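Local coordinates for topoisomerase I-like protein (Leishmania donovani, PDB 2B9S), which probably relaxes supercoiled DNA as the large subunit of a heterodimeric type IB topoisomerase, which nicks and reseals one strand, at residues N28-P33 against E182-N187. Numbering follows the deposited sequence.
Sequences NGVLFP and EDITIN
Asn187 OD1 accepts hydrogen bonds from Asp209 N and Gln207 NE2, pinning the strand end beside Ile186, whose CD1 packs against Gly29 CA at 4.2 Å. One imidazole ties the two segments together here: His27 takes the Gly29 N-H on ND1 and donates from NE2 to Asn187 O. No hydrogen bond runs directly between 28-33 and 182-187; everything that meets is carbon. Gly29 turns the chain with a positive phi of 79°, and Ile186 brings CD1 up to the glycine CA by bending CG1-CD1 round (chi2 -80°).

Further along, Ile184 does most of the touching, and does it with a single methyl. CG1 lies beside the backbone N (chi1 -62°), anti to the carbonyl carbon, and the side chain then runs out nearly extended, carrying CD1 into the angle between Val30 and Phe32. Val30 meets it tip to tip, its CG2 lying 4.1 Å from Ile184 CD1. Phe32 and Ile184 meet from opposite directions: although the CB of Phe32 does not aim at 182-187, the ring swings in and brings CE1 to 3.5 Å from Ile184 CD1, with CZ at 3.7 Å from the same methyl. That methyl approaches the ring obliquely. Ala216, on the neighbouring strand 216-219, touches both Val30 and Ile184, so the loop after strand 25-26 lies over residues of the small mixed sheet in the DNA-binding fragment.

With mostly buried, wholly apolar partners, the direct contact depends on shape and exclusion of water.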
# COMPACT_ATOMS: atom_id res chain seq x y z
N ASN D 28 -1.43 24.99 -0.80
CA ASN D 28 -2.42 25.49 -1.75
C ASN D 28 -3.59 24.54 -2.07
O ASN D 28 -4.30 24.76 -3.05
CB ASN D 28 -1.71 25.86 -3.05
CG ASN D 28 -0.73 27.00 -2.87
OD1 ASN D 28 -1.08 28.03 -2.28
ND2 ASN D 28 0.47 26.84 -3.36
N GLY D 29 -3.78 23.50 -1.25
CA GLY D 29 -4.88 22.55 -1.45
C GLY D 29 -4.59 21.53 -2.53
O GLY D 29 -3.47 21.07 -2.68
N VAL D 30 -5.61 21.22 -3.31
CA VAL D 30 -5.59 20.06 -4.20
C VAL D 30 -5.88 20.40 -5.65
O VAL D 30 -6.58 21.36 -5.93
CB VAL D 30 -6.58 18.98 -3.70
CG1 VAL D 30 -6.13 18.42 -2.34
CG2 VAL D 30 -8.02 19.54 -3.62
N LEU D 31 -5.32 19.60 -6.57
CA LEU D 31 -5.61 19.75 -7.99
C LEU D 31 -6.73 18.78 -8.40
O LEU D 31 -6.56 17.55 -8.36
CB LEU D 31 -4.33 19.57 -8.84
CG LEU D 31 -4.39 19.76 -10.38
CD1 LEU D 31 -5.05 21.07 -10.82
CD2 LEU D 31 -3.02 19.62 -11.04
N PHE D 32 -7.88 19.34 -8.77
CA PHE D 32 -9.05 18.60 -9.22
C PHE D 32 -8.90 18.23 -10.69
O PHE D 32 -8.52 19.09 -11.49
CB PHE D 32 -10.31 19.47 -9.09
CG PHE D 32 -10.75 19.73 -7.68
CD1 PHE D 32 -11.54 18.80 -7.01
CD2 PHE D 32 -10.39 20.91 -7.03
CE1 PHE D 32 -11.96 19.03 -5.69
CE2 PHE D 32 -10.80 21.15 -5.72
CZ PHE D 32 -11.59 20.21 -5.05
N PRO D 33 -9.19 16.96 -11.07
CA PRO D 33 -9.14 16.61 -12.50
C PRO D 33 -10.13 17.46 -13.32
O PRO D 33 -11.08 18.00 -12.75
CB PRO D 33 -9.55 15.12 -12.51
CG PRO D 33 -10.19 14.87 -11.19
CD PRO D 33 -9.56 15.80 -10.23
N GLU D 182 -16.88 19.93 -1.63
CA GLU D 182 -17.71 19.68 -0.45
C GLU D 182 -17.39 18.37 0.26
O GLU D 182 -17.85 18.14 1.38
CB GLU D 182 -19.20 19.71 -0.83
CG GLU D 182 -19.78 21.13 -1.07
CD GLU D 182 -19.33 21.82 -2.39
OE1 GLU D 182 -18.88 21.16 -3.34
OE2 GLU D 182 -19.44 23.05 -2.48
N ASP D 183 -16.62 17.51 -0.40
CA ASP D 183 -16.22 16.21 0.15
C ASP D 183 -14.90 16.31 0.93
O ASP D 183 -14.59 15.45 1.76
CB ASP D 183 -16.08 15.18 -0.99
CG ASP D 183 -17.39 14.94 -1.74
OD1 ASP D 183 -18.44 14.85 -1.07
OD2 ASP D 183 -17.39 14.84 -2.98
N ILE D 184 -14.13 17.37 0.64
CA ILE D 184 -12.74 17.52 1.09
C ILE D 184 -12.59 18.42 2.32
O ILE D 184 -13.07 19.56 2.36
CB ILE D 184 -11.83 18.01 -0.06
CG1 ILE D 184 -11.84 16.98 -1.19
CG2 ILE D 184 -10.39 18.27 0.41
CD1 ILE D 184 -11.41 17.50 -2.54
N THR D 185 -11.93 17.86 3.34
CA THR D 185 -11.56 18.57 4.56
C THR D 185 -10.11 19.03 4.38
O THR D 185 -9.23 18.23 4.04
CB THR D 185 -11.73 17.68 5.82
OG1 THR D 185 -13.10 17.27 5.94
CG2 THR D 185 -11.34 18.42 7.11
N ILE D 186 -9.89 20.32 4.59
CA ILE D 186 -8.56 20.92 4.52
C ILE D 186 -7.96 20.99 5.92
O ILE D 186 -8.61 21.43 6.87
CB ILE D 186 -8.63 22.32 3.84
CG1 ILE D 186 -9.02 22.19 2.36
CG2 ILE D 186 -7.33 23.08 4.03
CD1 ILE D 186 -7.89 21.79 1.38
N ASN D 187 -6.74 20.49 6.06
CA ASN D 187 -5.98 20.64 7.30
C ASN D 187 -4.80 21.57 7.03
O ASN D 187 -3.95 21.27 6.19
CB ASN D 187 -5.47 19.30 7.84
CG ASN D 187 -4.94 19.41 9.26
OD1 ASN D 187 -5.66 19.83 10.15
ND2 ASN D 187 -3.69 19.03 9.46